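Local coordinates for protein cytosolic ACYL coenzyme A thioester hydrolase (Mus musculus, PDB 2V1O) that hydrolyses fatty acyl-CoAs, preferentially palmitoyl-CoA, to free fatty acid and coenzyme A, and is represented here by its N-terminal hotdog domain, at residues M25-G30 with L106-L111; E54-L59 with L100-T105; V70-T75 with V84-M89. All coordinates share one frame; numbering follows the deposited sequence.

How the contacts relate
All three contacts belong to one hotdog domain, in which an antiparallel sheet packs against the long helix 19-38. Along the chain the segments come in concentric order: 25-30, 54-59, 70-75, 84-89, 100-105, 106-111, with contact 3 innermost and contact 1 outermost. Contacts 1 and 2 have centres about 15 Å apart and share strand 98-112; contact 3 lies about 10 Å from the centre of each. Strand 82-91 of contact 3 neighbours strand 98-112, which in turn neighbours strand 46-57 of contact 2. Contact 1 joins the helix to strand 98-112, contact 3 forms the hairpin on which the helix also rests, and contact 2 carries the sheet to a coenzyme A pocket and the subunit interface.

Contact 1: M25-G30 with L106-L111; sequences MIEEAG and LWYVPL. With COA (coenzyme A), chain G.
L106 begins the contact by laying its CD1 methyl against helix 25-30, where it meets I26 CG2 at 3.9 Å. The same methyl lies 4.0 Å from G30 CA, so one leucine branch touches the helix at two places a turn apart. The axes of the two short segments approach to 9.8 Å, and V86 and L50, on the two flanking strands, also pack against L106.

W107 takes no part in the helix contact; its CB lies 3.8 Å from C2A of the coenzyme A adenine. Y108 then points toward the helix and carries the polar part of the contact. Its hydroxyl donates a 2.8 Å hydrogen bond from OH to E27 OE2, on the anti side of the carboxylate and 23° out of its plane. A bend at chi2 (-84°) sets CD of E27 on the tyrosine's side, and OE2 then lies at the ring edge, in its plane, the carboxylate and ring being turned 38° apart. G30 O stands over one face of the Y108 ring, 3.6 Å above its plane and offset toward the rim. G30 has no side chain, and its CA comes within 3.3 Å of Y108 OH.

V109 faces the coenzyme, with CG2 3.2 Å from O4B of the ribose, while L111 CD2 touches the CEP methyl of the pantetheine arm. L106 and Y108 thus meet the helix, while W107, V109 and L111 meet the coenzyme.

The buried E27 carboxylate is held through both oxygens: OE2 by the tyrosine, and OE1 by the backbone N of G20 of the second subunit. With a bond on each oxygen, the carboxylate is probably restrained in its rotation; this helix residue thereby joins Y108 of the sheet to G20 of the second subunit.

Contact 2: E54-L59 with L100-T105; sequences ERTDFL and LTNKAT. With COA (coenzyme A), chain J.
A coenzyme A pocket is lined by D57, F58 and L59 and backed by N102 and its neighbours on strand 100-105. The N102 amide meets three residues of the other segment, T56, D57 and F58. With CG anti to the backbone N (chi1 180°), its ND2 donates to D57 O at 2.8 Å, approaching from 66° above that carbonyl plane, and to T56 OG1. The second bond, ND2 to OG1, refines at 2.5 Å, a length short enough to be doubtful. T56 OG1 passes the chain on, donating to K103 O at 2.7 Å.

The N102 amide also stacks on the F58 ring: the planes are 16° apart, and ND2 sits 3.8 Å above the centre of the ring. I22 and L23 of the central helix pack against F58 as well. Two waters fill in between the backbones, one joining D57 O to K103 N, the other D57 N to K103 O. Direct backbone bonds lie beyond them, E54 N to T105 O at 2.9 Å and L59 N to T101 O at 3.1 Å.

The ligand uses the far side of the same segment: its N8P donates to F58 O at 2.8 Å and its adenine N6A to D57 OD1 at 3.2 Å. T101 and N102 together face V88, a classic beta bulge. T56 and D57 pair antiparallel with a strand of the second subunit, so the sheet continues across the interface, as is typical of the hotdog dimer with coenzyme A bound between subunits.

Contact 3: V70-T75 with V84-M89; sequences VSAEIT and VQVHVM
V70 and V86 meet within the antiparallel hairpin of strands 67-77 and 82-91, part of the hotdog sheet. S71 with H87 and E73 with Q85 are its hydrogen-bonded pairs; H87 N reaches S71 O at 2.8 Å and Q85 N reaches E73 O at 2.9 Å. V70 with V88, A72 with V86 and I74 with V84 are the non-hydrogen-bonded pairs.

On the face shared by V70, A72, I74, V84, V86 and V88, every valine adopts the same rotamer, CG1 anti to the backbone N (chi1 near 180°). V70 CG1 consequently meets V86 CG1 at 3.6 Å, their side chains crossing obliquely, whereas V70 and V88 lie side by side with CG2 to CG2 at 4.1 Å. A72 CB fits against V84 CG1 at 3.9 Å. This face receives helix 19-38, with M25 and A29 on V70 and I33 on V84.

On the face of S71, E73, Q85 and H87, the Q85 chain is extended beyond CG; T75, at the end of its segment, crosses it at about a right angle. T75 CG2 presses on Q85 CD at 3.4 Å, while T75 OG1 is hydrogen-bonded to E83. S71 turns OG between its backbone N and carbonyl carbon (chi1 63°), toward the H87 side of the pair. There a water bridges the strands, 3.0 Å from S71 OG and donating to H87 O at 3.1 Å.

Contact 1: M25-G30 with L106-L111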
loop_
_atom_site.group_PDB
_atom_site.type_symbol
_atom_site.label_atom_id
_atom_site.label_comp_id
_atom_site.label_asym_id
_atom_site.label_seq_id
_atom_site.Cartn_x
_atom_site.Cartn_y
_atom_site.Cartn_z
ATOM N N MET A 25 14.126 -1.268 -0.431
ATOM C CA MET A 25 14.406 -2.698 -0.199
ATOM C C MET A 25 15.791 -2.886 0.428
ATOM O O MET A 25 15.984 -3.728 1.296
ATOM C CB MET A 25 14.346 -3.490 -1.509
ATOM C CG MET A 25 12.960 -3.595 -2.172
ATOM S SD MET A 25 12.998 -4.828 -3.506
ATOM C CE MET A 25 14.578 -4.426 -4.238
ATOM N N ILE A 26 16.750 -2.098 -0.042
ATOM C CA ILE A 26 18.107 -2.119 0.500
ATOM C C ILE A 26 18.072 -1.847 2.007
ATOM O O ILE A 26 18.677 -2.586 2.790
ATOM C CB ILE A 26 19.020 -1.094 -0.219
ATOM C CG1 ILE A 26 19.317 -1.557 -1.653
ATOM C CG2 ILE A 26 20.353 -0.924 0.537
ATOM C CD1 ILE A 26 19.827 -0.433 -2.557
ATOM N N GLU A 27 17.343 -0.805 2.410
ATOM C CA GLU A 27 17.313 -0.387 3.819
ATOM C C GLU A 27 16.567 -1.406 4.683
ATOM O O GLU A 27 16.967 -1.659 5.815
ATOM C CB GLU A 27 16.731 1.017 3.970
ATOM C CG GLU A 27 17.141 1.729 5.258
ATOM C CD GLU A 27 16.268 1.360 6.450
ATOM O OE1 GLU A 27 15.031 1.504 6.355
ATOM O OE2 GLU A 27 16.816 0.930 7.492
ATOM N N GLU A 28 15.522 -2.010 4.120
ATOM C CA GLU A 28 14.789 -3.096 4.798
ATOM C C GLU A 28 15.722 -4.260 5.163
ATOM O O GLU A 28 15.694 -4.751 6.299
ATOM C CB GLU A 28 13.596 -3.557 3.948
ATOM C CG GLU A 28 12.492 -2.492 3.839
ATOM C CD GLU A 28 11.414 -2.810 2.804
ATOM O OE1 GLU A 28 11.699 -3.487 1.781
ATOM O OE2 GLU A 28 10.271 -2.340 3.007
ATOM N N ALA A 29 16.565 -4.674 4.213
ATOM C CA ALA A 29 17.556 -5.718 4.468
ATOM C C ALA A 29 18.551 -5.277 5.531
ATOM O O ALA A 29 18.844 -6.041 6.448
ATOM C CB ALA A 29 18.275 -6.132 3.180
ATOM N N GLY A 30 19.040 -4.035 5.423
ATOM C CA GLY A 30 19.948 -3.483 6.421
ATOM C C GLY A 30 19.350 -3.441 7.814
ATOM O O GLY A 30 20.025 -3.780 8.804
ATOM N N LEU A 106 25.730 0.606 4.182
ATOM C CA LEU A 106 24.928 1.361 5.130
ATOM C C LEU A 106 25.536 1.275 6.519
ATOM O O LEU A 106 26.140 0.265 6.872
ATOM C CB LEU A 106 23.515 0.782 5.191
ATOM C CG LEU A 106 22.773 0.405 3.901
ATOM C CD1 LEU A 106 21.588 -0.505 4.220
ATOM C CD2 LEU A 106 22.316 1.642 3.174
ATOM N N TRP A 107 25.321 2.324 7.312
ATOM C CA TRP A 107 25.697 2.330 8.716
ATOM C C TRP A 107 24.467 2.495 9.582
ATOM O O TRP A 107 23.634 3.380 9.337
ATOM C CB TRP A 107 26.696 3.457 9.010
ATOM C CG TRP A 107 28.010 3.253 8.335
ATOM C CD1 TRP A 107 28.338 3.605 7.057
ATOM C CD2 TRP A 107 29.185 2.652 8.904
ATOM N NE1 TRP A 107 29.643 3.264 6.792
ATOM C CE2 TRP A 107 30.185 2.673 7.906
ATOM C CE3 TRP A 107 29.484 2.094 10.158
ATOM C CZ2 TRP A 107 31.474 2.159 8.121
ATOM C CZ3 TRP A 107 30.770 1.584 10.373
ATOM C CH2 TRP A 107 31.745 1.619 9.354
ATOM N N TYR A 108 24.371 1.628 10.590
ATOM C CA TYR A 108 23.291 1.638 11.565
ATOM C C TYR A 108 23.840 1.861 12.967
ATOM O O TYR A 108 24.973 1.504 13.259
ATOM C CB TYR A 108 22.536 0.307 11.531
ATOM C CG TYR A 108 21.694 0.140 10.293
ATOM C CD1 TYR A 108 20.345 0.517 10.295
ATOM C CD2 TYR A 108 22.239 -0.379 9.115
ATOM C CE1 TYR A 108 19.560 0.387 9.156
ATOM C CE2 TYR A 108 21.447 -0.514 7.957
ATOM C CZ TYR A 108 20.116 -0.128 7.994
ATOM O OH TYR A 108 19.318 -0.256 6.876
ATOM N N VAL A 109 23.007 2.438 13.819
ATOM C CA VAL A 109 23.321 2.654 15.222
ATOM C C VAL A 109 22.147 2.105 16.055
ATOM O O VAL A 109 20.998 2.459 15.799
ATOM C CB VAL A 109 23.553 4.163 15.511
ATOM C CG1 VAL A 109 23.792 4.409 16.995
ATOM C CG2 VAL A 109 24.725 4.716 14.664
ATOM N N PRO A 110 22.429 1.229 17.039
ATOM C CA PRO A 110 21.327 0.706 17.850
ATOM C C PRO A 110 20.824 1.717 18.876
ATOM O O PRO A 110 21.617 2.308 19.619
ATOM C CB PRO A 110 21.940 -0.512 18.555
ATOM C CG PRO A 110 23.409 -0.205 18.636
ATOM C CD PRO A 110 23.737 0.669 17.441
ATOM N N LEU A 111 19.507 1.899 18.901
ATOM C CA LEU A 111 18.860 2.776 19.874
ATOM C C LEU A 111 17.946 1.970 20.774
ATOM O O LEU A 111 17.144 1.167 20.292
ATOM C CB LEU A 111 18.066 3.876 19.167
ATOM C CG LEU A 111 18.841 4.781 18.193
ATOM C CD1 LEU A 111 17.909 5.808 17.561
ATOM C CD2 LEU A 111 20.005 5.469 18.896
HETATM N N1A COA G . 27.166 7.666 10.088
HETATM C C2A COA G . 27.847 6.640 10.701
HETATM N N3A COA G . 27.943 6.615 12.073
HETATM C C4A COA G . 27.362 7.601 12.805
HETATM C C5A COA G . 26.663 8.643 12.210
HETATM C C6A COA G . 26.565 8.670 10.829
HETATM N N6A COA G . 25.924 9.659 10.209
HETATM N N7A COA G . 26.203 9.461 13.191
HETATM C C8A COA G . 26.598 8.957 14.380
HETATM N N9A COA G . 27.311 7.813 14.150
HETATM C C1B COA G . 27.805 6.845 15.130
HETATM C C2B COA G . 29.048 7.350 15.848
HETATM O O2B COA G . 30.199 7.177 15.052
HETATM C C3B COA G . 29.006 6.513 17.117
HETATM O O3B COA G . 29.601 5.240 16.938
HETATM P P3B COA G . 31.066 4.900 17.521
HETATM O O7A COA G . 32.051 5.709 16.743
HETATM O O8A COA G . 31.102 5.293 18.978
HETATM O O9A COA G . 31.324 3.425 17.338
HETATM C C4B COA G . 27.511 6.299 17.348
HETATM O O4B COA G . 26.851 6.638 16.143
HETATM C C5B COA G . 26.959 7.132 18.500
HETATM O O5B COA G . 27.375 8.475 18.394
HETATM P P1A COA G . 26.744 9.557 19.395
HETATM O O1A COA G . 26.628 8.953 20.767
HETATM O O2A COA G . 27.602 10.802 19.344
HETATM O O3A COA G . 25.264 9.870 18.846
HETATM P P2A COA G . 24.897 11.012 17.780
HETATM O O4A COA G . 25.974 11.193 16.739
HETATM O O5A COA G . 24.522 12.308 18.463
HETATM O O6A COA G . 23.567 10.400 17.125
HETATM C CBP COA G . 22.267 8.945 15.725
HETATM C CCP COA G . 23.661 9.288 16.250
HETATM C CDP COA G . 22.410 7.954 14.564
HETATM C CEP COA G . 21.519 8.263 16.871
HETATM C CAP COA G . 21.574 10.240 15.279
HETATM O OAP COA G . 22.317 10.900 14.273
HETATM C C9P COA G . 20.161 10.015 14.797
HETATM O O9P COA G . 19.146 9.777 15.725
HETATM N N8P COA G . 19.955 10.061 13.487
HETATM C C7P COA G . 18.690 9.674 12.887
HETATM C C6P COA G . 18.552 8.156 12.780
HETATM C C5P COA G . 17.235 7.823 12.116
HETATM O O5P COA G . 16.175 8.000 12.742
HETATM N N4P COA G . 17.300 7.351 10.869
HETATM C C3P COA G . 16.187 7.412 9.924
HETATM C C2P COA G . 15.752 8.849 9.562
HETATM S S1P COA G . 14.310 8.704 8.485
#

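Contact 2: E54-L59 with L100-T105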
loop_
_atom_site.group_PDB
_atom_site.type_symbol
_atom_site.label_atom_id
_atom_site.label_comp_id
_atom_site.label_asym_id
_atom_site.label_seq_id
_atom_site.Cartn_x
_atom_site.Cartn_y
_atom_site.Cartn_z
ATOM N N GLU A 54 26.312 5.140 2.168
ATOM C CA GLU A 54 27.495 5.484 1.380
ATOM C C GLU A 54 27.082 5.739 -0.068
ATOM O O GLU A 54 25.997 5.343 -0.487
ATOM C CB GLU A 54 28.545 4.371 1.451
ATOM C CG GLU A 54 29.118 4.124 2.849
ATOM C CD GLU A 54 29.913 5.302 3.410
ATOM O OE1 GLU A 54 30.452 6.112 2.621
ATOM O OE2 GLU A 54 30.019 5.405 4.648
ATOM N N ARG A 55 27.943 6.410 -0.822
ATOM C CA ARG A 55 27.722 6.617 -2.247
ATOM C C ARG A 55 27.420 5.278 -2.937
ATOM O O ARG A 55 28.088 4.266 -2.682
ATOM C CB ARG A 55 28.952 7.279 -2.872
ATOM C CG ARG A 55 28.848 7.554 -4.367
ATOM C CD ARG A 55 30.126 7.115 -5.077
ATOM N NE ARG A 55 29.964 5.807 -5.718
ATOM C CZ ARG A 55 30.677 4.721 -5.427
ATOM N NH1 ARG A 55 31.631 4.766 -4.502
ATOM N NH2 ARG A 55 30.437 3.585 -6.072
ATOM N N THR A 56 26.409 5.276 -3.799
ATOM C CA THR A 56 26.004 4.055 -4.511
ATOM C C THR A 56 25.544 4.343 -5.939
ATOM O O THR A 56 24.848 5.331 -6.192
ATOM C CB THR A 56 24.930 3.236 -3.725
ATOM O OG1 THR A 56 24.661 2.017 -4.420
ATOM C CG2 THR A 56 23.630 4.012 -3.544
ATOM N N ASP A 57 25.963 3.478 -6.862
ATOM C CA ASP A 57 25.653 3.625 -8.281
ATOM C C ASP A 57 24.654 2.582 -8.754
ATOM O O ASP A 57 24.764 1.405 -8.405
ATOM C CB ASP A 57 26.927 3.519 -9.128
ATOM C CG ASP A 57 27.895 4.659 -8.882
ATOM O OD1 ASP A 57 27.449 5.814 -8.725
ATOM O OD2 ASP A 57 29.110 4.391 -8.837
ATOM N N PHE A 58 23.686 3.019 -9.556
ATOM C CA PHE A 58 22.739 2.101 -10.163
ATOM C C PHE A 58 23.197 1.762 -11.576
ATOM O O PHE A 58 23.210 2.619 -12.471
ATOM C CB PHE A 58 21.317 2.652 -10.087
ATOM C CG PHE A 58 20.784 2.693 -8.686
ATOM C CD1 PHE A 58 20.019 1.644 -8.191
ATOM C CD2 PHE A 58 21.094 3.757 -7.841
ATOM C CE1 PHE A 58 19.543 1.668 -6.877
ATOM C CE2 PHE A 58 20.626 3.788 -6.537
ATOM C CZ PHE A 58 19.849 2.747 -6.054
ATOM N N LEU A 59 23.584 0.499 -11.732
ATOM C CA LEU A 59 24.319 0.002 -12.900
ATOM C C LEU A 59 23.455 -0.442 -14.085
ATOM O O LEU A 59 23.870 -0.332 -15.242
ATOM C CB LEU A 59 25.228 -1.156 -12.466
ATOM C CG LEU A 59 26.144 -0.931 -11.253
ATOM C CD1 LEU A 59 26.954 -2.188 -10.938
ATOM C CD2 LEU A 59 27.072 0.270 -11.453
ATOM N N LEU A 100 23.600 -7.568 -11.924
ATOM C CA LEU A 100 23.838 -6.801 -10.703
ATOM C C LEU A 100 23.225 -5.410 -10.872
ATOM O O LEU A 100 23.613 -4.650 -11.767
ATOM C CB LEU A 100 25.336 -6.706 -10.375
ATOM C CG LEU A 100 25.747 -5.799 -9.206
ATOM C CD1 LEU A 100 25.228 -6.312 -7.858
ATOM C CD2 LEU A 100 27.252 -5.631 -9.183
ATOM N N THR A 101 22.254 -5.101 -10.025
ATOM C CA THR A 101 21.575 -3.814 -10.052
ATOM C C THR A 101 22.383 -2.779 -9.288
ATOM O O THR A 101 22.609 -1.675 -9.779
ATOM C CB THR A 101 20.161 -3.912 -9.431
ATOM O OG1 THR A 101 19.446 -4.969 -10.068
ATOM C CG2 THR A 101 19.397 -2.588 -9.584
ATOM N N ASN A 102 22.843 -3.155 -8.096
ATOM C CA ASN A 102 23.400 -2.201 -7.162
ATOM C C ASN A 102 24.169 -2.875 -6.019
ATOM O O ASN A 102 23.805 -3.967 -5.575
ATOM C CB ASN A 102 22.246 -1.356 -6.584
ATOM C CG ASN A 102 22.717 -0.328 -5.597
ATOM O OD1 ASN A 102 22.588 -0.510 -4.388
ATOM N ND2 ASN A 102 23.301 0.750 -6.103
ATOM N N LYS A 103 25.239 -2.228 -5.569
ATOM C CA LYS A 103 25.878 -2.552 -4.295
ATOM C C LYS A 103 25.831 -1.290 -3.436
ATOM O O LYS A 103 26.159 -0.201 -3.909
ATOM C CB LYS A 103 27.334 -2.985 -4.471
ATOM C CG LYS A 103 27.591 -4.173 -5.381
ATOM C CD LYS A 103 29.090 -4.499 -5.338
ATOM C CE LYS A 103 29.574 -5.223 -6.579
ATOM N NZ LYS A 103 29.884 -4.273 -7.698
ATOM N N ALA A 104 25.410 -1.432 -2.184
ATOM C CA ALA A 104 25.317 -0.293 -1.275
ATOM C C ALA A 104 25.924 -0.653 0.076
ATOM O O ALA A 104 25.941 -1.821 0.462
ATOM C CB ALA A 104 23.857 0.154 -1.110
ATOM N N THR A 105 26.444 0.352 0.776
ATOM C CA THR A 105 26.927 0.167 2.131
ATOM C C THR A 105 26.168 1.130 3.045
ATOM O O THR A 105 25.985 2.307 2.719
ATOM C CB THR A 105 28.451 0.370 2.235
ATOM O OG1 THR A 105 29.115 -0.629 1.453
ATOM C CG2 THR A 105 28.937 0.263 3.692
HETATM N N1A COA J . 26.636 8.585 -11.608
HETATM C C2A COA J . 26.557 9.825 -12.211
HETATM N N3A COA J . 26.584 9.920 -13.590
HETATM C C4A COA J . 26.684 8.796 -14.356
HETATM C C5A COA J . 26.758 7.533 -13.769
HETATM C C6A COA J . 26.729 7.430 -12.377
HETATM N N6A COA J . 26.699 6.234 -11.787
HETATM N N7A COA J . 26.853 6.612 -14.761
HETATM C C8A COA J . 26.839 7.258 -15.948
HETATM N N9A COA J . 26.743 8.612 -15.714
HETATM C C1B COA J . 26.484 9.655 -16.719
HETATM C C2B COA J . 27.694 9.898 -17.611
HETATM O O2B COA J . 28.661 10.710 -16.988
HETATM C C3B COA J . 27.021 10.563 -18.797
HETATM O O3B COA J . 26.824 11.943 -18.584
HETATM P P3B COA J . 27.814 13.024 -19.247
HETATM O O7A COA J . 29.141 12.916 -18.542
HETATM O O8A COA J . 27.985 12.692 -20.703
HETATM O O9A COA J . 27.219 14.399 -19.088
HETATM C C4B COA J . 25.652 9.899 -18.861
HETATM O O4B COA J . 25.474 9.255 -17.619
HETATM C C5B COA J . 25.561 8.883 -19.995
HETATM O O5B COA J . 26.666 8.006 -19.912
HETATM P P1A COA J . 26.792 6.755 -20.907
HETATM O O1A COA J . 26.317 7.159 -22.270
HETATM O O2A COA J . 28.225 6.287 -20.887
HETATM O O3A COA J . 25.821 5.630 -20.285
HETATM P P2A COA J . 26.291 4.482 -19.266
HETATM O O4A COA J . 27.385 4.962 -18.342
HETATM O O5A COA J . 26.700 3.239 -20.021
HETATM O O6A COA J . 24.940 4.183 -18.445
HETATM C CBP COA J . 23.033 4.695 -17.073
HETATM C CCP COA J . 24.402 5.157 -17.568
HETATM C CDP COA J . 22.591 5.594 -15.912
HETATM C CEP COA J . 22.048 4.872 -18.225
HETATM C CAP COA J . 23.108 3.220 -16.645
HETATM O OAP COA J . 24.092 3.003 -15.657
HETATM C C9P COA J . 21.790 2.709 -16.132
HETATM O O9P COA J . 20.774 2.397 -17.037
HETATM N N8P COA J . 21.649 2.575 -14.818
HETATM C C7P COA J . 20.381 2.182 -14.235
HETATM C C6P COA J . 19.467 3.394 -14.088
HETATM C C5P COA J . 18.189 2.985 -13.403
HETATM O O5P COA J . 17.360 2.277 -14.014
HETATM N N4P COA J . 18.032 3.423 -12.144
HETATM C C3P COA J . 17.147 2.772 -11.187
HETATM C C2P COA J . 17.582 1.336 -10.862
HETATM S S1P COA J . 16.364 0.573 -9.770
HETATM O O HOH W 1 26.574 -0.376 -7.350
HETATM O O HOH W 2 27.760 1.342 -5.765
#

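Contact 3: V70-T75 with V84-M89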
loop_
_atom_site.group_PDB
_atom_site.type_symbol
_atom_site.label_atom_id
_atom_site.label_comp_id
_atom_site.label_asym_id
_atom_site.label_seq_id
_atom_site.Cartn_x
_atom_site.Cartn_y
_atom_site.Cartn_z
ATOM N N VAL A 70 17.670 -9.303 -2.833
ATOM C CA VAL A 70 18.426 -8.419 -1.934
ATOM C C VAL A 70 19.116 -9.239 -0.846
ATOM O O VAL A 70 18.477 -10.028 -0.139
ATOM C CB VAL A 70 17.524 -7.310 -1.315
ATOM C CG1 VAL A 70 18.341 -6.408 -0.386
ATOM C CG2 VAL A 70 16.872 -6.480 -2.403
ATOM N N SER A 71 20.426 -9.067 -0.732
ATOM C CA SER A 71 21.217 -9.818 0.231
ATOM C C SER A 71 22.132 -8.875 1.010
ATOM O O SER A 71 22.702 -7.946 0.447
ATOM C CB SER A 71 22.013 -10.916 -0.476
ATOM O OG SER A 71 22.947 -10.369 -1.391
ATOM N N ALA A 72 22.261 -9.131 2.308
ATOM C CA ALA A 72 22.989 -8.247 3.206
ATOM C C ALA A 72 24.019 -9.009 4.020
ATOM O O ALA A 72 23.847 -10.198 4.326
ATOM C CB ALA A 72 22.026 -7.543 4.142
ATOM N N GLU A 73 25.081 -8.308 4.388
ATOM C CA GLU A 73 26.130 -8.886 5.220
ATOM C C GLU A 73 26.691 -7.794 6.126
ATOM O O GLU A 73 26.960 -6.691 5.662
ATOM C CB GLU A 73 27.238 -9.472 4.336
ATOM C CG GLU A 73 28.490 -9.904 5.098
ATOM C CD GLU A 73 29.534 -10.595 4.234
ATOM O OE1 GLU A 73 29.649 -10.292 3.023
ATOM O OE2 GLU A 73 30.259 -11.447 4.784
ATOM N N ILE A 74 26.851 -8.102 7.412
ATOM C CA ILE A 74 27.529 -7.195 8.333
ATOM C C ILE A 74 29.030 -7.367 8.110
ATOM O O ILE A 74 29.570 -8.460 8.283
ATOM C CB ILE A 74 27.182 -7.465 9.821
ATOM C CG1 ILE A 74 25.687 -7.232 10.079
ATOM C CG2 ILE A 74 28.060 -6.581 10.745
ATOM C CD1 ILE A 74 25.183 -7.799 11.421
ATOM N N THR A 75 29.685 -6.279 7.725
ATOM C CA THR A 75 31.084 -6.326 7.322
ATOM C C THR A 75 32.013 -5.673 8.342
ATOM O O THR A 75 33.229 -5.888 8.313
ATOM C CB THR A 75 31.265 -5.701 5.931
ATOM O OG1 THR A 75 30.650 -4.403 5.904
ATOM C CG2 THR A 75 30.602 -6.592 4.886
ATOM N N VAL A 84 26.909 -2.386 7.070
ATOM C CA VAL A 84 26.216 -3.439 6.319
ATOM C C VAL A 84 26.417 -3.215 4.826
ATOM O O VAL A 84 26.210 -2.103 4.322
ATOM C CB VAL A 84 24.679 -3.479 6.634
ATOM C CG1 VAL A 84 23.997 -4.606 5.845
ATOM C CG2 VAL A 84 24.402 -3.619 8.154
ATOM N N GLN A 85 26.849 -4.263 4.131
ATOM C CA GLN A 85 26.941 -4.242 2.683
ATOM C C GLN A 85 25.740 -4.966 2.106
ATOM O O GLN A 85 25.413 -6.083 2.524
ATOM C CB GLN A 85 28.230 -4.900 2.200
ATOM C CG GLN A 85 29.476 -4.114 2.549
ATOM C CD GLN A 85 30.746 -4.752 2.020
ATOM O OE1 GLN A 85 30.708 -5.756 1.302
ATOM N NE2 GLN A 85 31.886 -4.174 2.384
ATOM N N VAL A 86 25.085 -4.321 1.149
ATOM C CA VAL A 86 23.878 -4.877 0.539
ATOM C C VAL A 86 24.071 -5.027 -0.966
ATOM O O VAL A 86 24.567 -4.102 -1.628
ATOM C CB VAL A 86 22.640 -3.990 0.820
ATOM C CG1 VAL A 86 21.380 -4.563 0.125
ATOM C CG2 VAL A 86 22.416 -3.863 2.329
ATOM N N HIS A 87 23.704 -6.197 -1.493
ATOM C CA HIS A 87 23.752 -6.462 -2.942
ATOM C C HIS A 87 22.348 -6.635 -3.478
ATOM O O HIS A 87 21.554 -7.390 -2.915
ATOM C CB HIS A 87 24.548 -7.733 -3.272
ATOM C CG HIS A 87 26.031 -7.571 -3.172
ATOM N ND1 HIS A 87 26.668 -7.287 -1.984
ATOM C CD2 HIS A 87 27.006 -7.674 -4.106
ATOM C CE1 HIS A 87 27.970 -7.206 -2.192
ATOM N NE2 HIS A 87 28.201 -7.440 -3.471
ATOM N N VAL A 88 22.056 -5.953 -4.584
ATOM C CA VAL A 88 20.772 -6.101 -5.273
ATOM C C VAL A 88 21.016 -6.702 -6.651
ATOM O O VAL A 88 21.804 -6.170 -7.443
ATOM C CB VAL A 88 20.038 -4.758 -5.435
ATOM C CG1 VAL A 88 18.713 -4.951 -6.187
ATOM C CG2 VAL A 88 19.793 -4.115 -4.070
ATOM N N MET A 89 20.346 -7.817 -6.917
ATOM C CA MET A 89 20.442 -8.504 -8.196
ATOM C C MET A 89 19.039 -8.637 -8.797
ATOM O O MET A 89 18.071 -8.942 -8.085
ATOM C CB MET A 89 21.114 -9.871 -8.003
ATOM C CG MET A 89 21.360 -10.659 -9.282
ATOM S SD MET A 89 21.895 -12.387 -9.064
ATOM C CE MET A 89 20.745 -13.040 -7.842
HETATM O O HOH W 3 26.087 -8.077 0.576
HETATM O O HOH W 4 21.421 -10.314 -3.917
HETATM O O HOH W 5 28.989 -8.301 1.100
#